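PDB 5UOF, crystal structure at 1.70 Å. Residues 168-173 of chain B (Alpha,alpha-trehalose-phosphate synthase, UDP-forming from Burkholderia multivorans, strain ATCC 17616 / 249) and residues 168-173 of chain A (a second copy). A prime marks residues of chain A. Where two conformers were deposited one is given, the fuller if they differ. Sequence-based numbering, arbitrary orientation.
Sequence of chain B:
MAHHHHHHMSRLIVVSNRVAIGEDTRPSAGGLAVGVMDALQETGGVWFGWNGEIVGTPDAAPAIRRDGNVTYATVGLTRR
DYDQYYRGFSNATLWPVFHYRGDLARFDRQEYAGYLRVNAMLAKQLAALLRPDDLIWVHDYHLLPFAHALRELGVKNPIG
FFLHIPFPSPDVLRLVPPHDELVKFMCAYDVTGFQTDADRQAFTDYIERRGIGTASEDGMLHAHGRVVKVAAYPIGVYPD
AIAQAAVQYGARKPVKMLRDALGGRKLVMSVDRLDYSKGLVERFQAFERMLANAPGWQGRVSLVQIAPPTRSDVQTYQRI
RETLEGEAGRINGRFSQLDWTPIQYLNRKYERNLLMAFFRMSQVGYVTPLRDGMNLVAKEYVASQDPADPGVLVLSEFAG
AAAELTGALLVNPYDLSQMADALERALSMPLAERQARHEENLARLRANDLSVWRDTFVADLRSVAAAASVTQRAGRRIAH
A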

# COMPACT_ATOMS: atom_id res chain seq x y z
N PRO B 168 5.35 -6.99 3.66
CA PRO B 168 4.16 -6.48 2.99
C PRO B 168 3.47 -7.52 2.10
O PRO B 168 4.09 -8.47 1.59
CB PRO B 168 4.71 -5.32 2.15
CG PRO B 168 6.10 -5.77 1.78
CD PRO B 168 6.60 -6.50 3.05
N SER B 169 2.17 -7.32 1.89
CA SER B 169 1.40 -8.14 0.97
C SER B 169 1.99 -8.05 -0.44
O SER B 169 2.71 -7.10 -0.76
CB SER B 169 -0.06 -7.70 0.98
OG SER B 169 -0.18 -6.37 0.48
N PRO B 170 1.70 -9.03 -1.31
CA PRO B 170 2.40 -9.08 -2.62
C PRO B 170 2.23 -7.82 -3.45
O PRO B 170 3.18 -7.39 -4.11
CB PRO B 170 1.77 -10.30 -3.31
CG PRO B 170 1.35 -11.19 -2.17
CD PRO B 170 0.92 -10.26 -1.05
N ASP B 171 1.05 -7.21 -3.42
CA ASP B 171 0.82 -5.98 -4.16
C ASP B 171 1.77 -4.87 -3.71
O ASP B 171 2.23 -4.06 -4.53
CB ASP B 171 -0.65 -5.57 -4.02
CG ASP B 171 -1.25 -5.91 -2.63
OD1 ASP B 171 -1.25 -7.09 -2.18
OD2 ASP B 171 -1.76 -4.96 -2.00
N VAL B 172 2.08 -4.82 -2.42
CA VAL B 172 2.94 -3.78 -1.90
C VAL B 172 4.41 -4.15 -2.06
O VAL B 172 5.24 -3.30 -2.37
CB VAL B 172 2.53 -3.50 -0.43
CG1 VAL B 172 3.44 -2.48 0.25
CG2 VAL B 172 1.08 -3.00 -0.39
N LEU B 173 4.74 -5.44 -1.88
CA LEU B 173 6.11 -5.92 -2.05
C LEU B 173 6.62 -5.65 -3.46
O LEU B 173 7.82 -5.38 -3.65
CB LEU B 173 6.19 -7.42 -1.78
CG LEU B 173 7.56 -8.06 -1.94
CD1 LEU B 173 8.47 -7.54 -0.82
CD2 LEU B 173 7.50 -9.59 -1.89
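Chain A 168-173: PSPDVL

This is a small, nearly symmetric contact between two copies of the same segment, in which serine and aspartate side chains meet in a polar cluster beside a pair of touching valines. Chain A repeats the backbone conformation of chain B closely. In both chains residues 168 and 169 are loop, and residues 170 to 173 are helical. Ser169 and Ser169′ have phi/psi of -60/159 and -61/159, which is extended. From Pro170 and Pro170′ onward the values are helical, with Pro170′ at -58/-39 and Leu173′ at -58/-35.

The first turn is held the same way in each copy. In chain A the carbonyl O of Ser169′ accepts hydrogen bonds from N of Val172′ at 2.9 Å and from N of Leu173′ at 2.8 Å. In chain B the O of Ser169 accepts from N of Val172 and from N of Leu173, both at 2.9 Å. Each serine sits at the N-cap position, but neither side chain makes a capping bond. Both hydroxyls are instead close to the aspartate of the other copy.

Serine and aspartate are exchanged across the contact, and Val172 meets its own counterpart, as a near-twofold arrangement gives. The CA of Ser169 lies 7.3 Å from the CA of Asp171′, and the CA of Asp171 lies 7.4 Å from the CA of Ser169′. The CA atoms of Val172 and Val172′ are 8.5 Å apart. Thus the serine of each copy faces the aspartate of the other, while valine faces valine.

The CA-to-CB bonds of Ser169′, Asp171′ and Val172′ point toward chain B, as do those of their counterparts toward chain A. The CA-to-CB bonds of Pro168′ and Pro170′ point sideways, and neither residue touches chain B. Leu173′ is out of reach of chain B.

The polar contacts are short. OG of Ser169 donates a hydrogen bond to OD2 of Asp171′ at 2.5 Å. The matching pair, OG of Ser169′ and OD2 of Asp171, is 2.3 Å apart, too short for a normal hydrogen bond. Both aspartates were deposited in two conformers, with one given here, so these distances describe the given positions. The serine chi1 angles are both p, 65° in Ser169 and 58° in Ser169′. The two OG atoms, of Ser169 and Ser169′, are 3.5 Å apart. OD2 of Asp171 and OD2 of Asp171′ lie 4.4 Å apart, a close approach of like charges. Both OD2 atoms also have hydrogen bonds elsewhere in the structure.

The apolar part of the contact is one valine pair. Both valines are in the t rotamer, and CG2 of Val172 meets CG2 of Val172′ at 3.6 Å, in van der Waals contact. The same methyls border the carboxylates: CG2 of Val172 is 4.0 Å from OD2 of Asp171′, and CG2 of Val172′ is 4.2 Å from OD2 of Asp171. Together the two stretches bury 177 Å², shared almost evenly between the copies.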

# COMPACT_ATOMS: atom_id res chain seq x y z
N PRO A 168 -8.04 -2.27 -3.40
CA PRO A 168 -6.79 -2.62 -2.72
C PRO A 168 -6.94 -3.84 -1.82
O PRO A 168 -8.02 -4.16 -1.32
CB PRO A 168 -6.48 -1.36 -1.91
CG PRO A 168 -7.84 -0.80 -1.57
CD PRO A 168 -8.72 -1.12 -2.77
N SER A 169 -5.81 -4.52 -1.62
CA SER A 169 -5.75 -5.64 -0.68
C SER A 169 -6.09 -5.17 0.74
O SER A 169 -6.00 -3.97 1.04
CB SER A 169 -4.37 -6.28 -0.73
OG SER A 169 -3.38 -5.32 -0.42
N PRO A 170 -6.50 -6.09 1.62
CA PRO A 170 -7.04 -5.64 2.93
C PRO A 170 -6.08 -4.80 3.74
O PRO A 170 -6.51 -3.82 4.38
CB PRO A 170 -7.38 -6.96 3.63
CG PRO A 170 -7.60 -7.95 2.53
CD PRO A 170 -6.68 -7.54 1.42
N ASP A 171 -4.78 -5.13 3.73
CA ASP A 171 -3.81 -4.33 4.48
C ASP A 171 -3.80 -2.88 4.02
O ASP A 171 -3.52 -1.98 4.82
CB ASP A 171 -2.42 -4.95 4.34
CG ASP A 171 -2.12 -5.42 2.91
OD1 ASP A 171 -2.90 -6.22 2.34
OD2 ASP A 171 -1.07 -4.99 2.37
N VAL A 172 -4.09 -2.63 2.75
CA VAL A 172 -4.07 -1.27 2.23
C VAL A 172 -5.44 -0.63 2.36
O VAL A 172 -5.55 0.56 2.66
CB VAL A 172 -3.58 -1.29 0.77
CG1 VAL A 172 -3.70 0.09 0.12
CG2 VAL A 172 -2.11 -1.77 0.73
N LEU A 173 -6.49 -1.43 2.17
CA LEU A 173 -7.86 -0.92 2.35
C LEU A 173 -8.08 -0.37 3.75
O LEU A 173 -8.83 0.61 3.93
CB LEU A 173 -8.88 -2.03 2.08
CG LEU A 173 -10.35 -1.58 2.21
CD1 LEU A 173 -10.72 -0.60 1.09
CD2 LEU A 173 -11.31 -2.76 2.23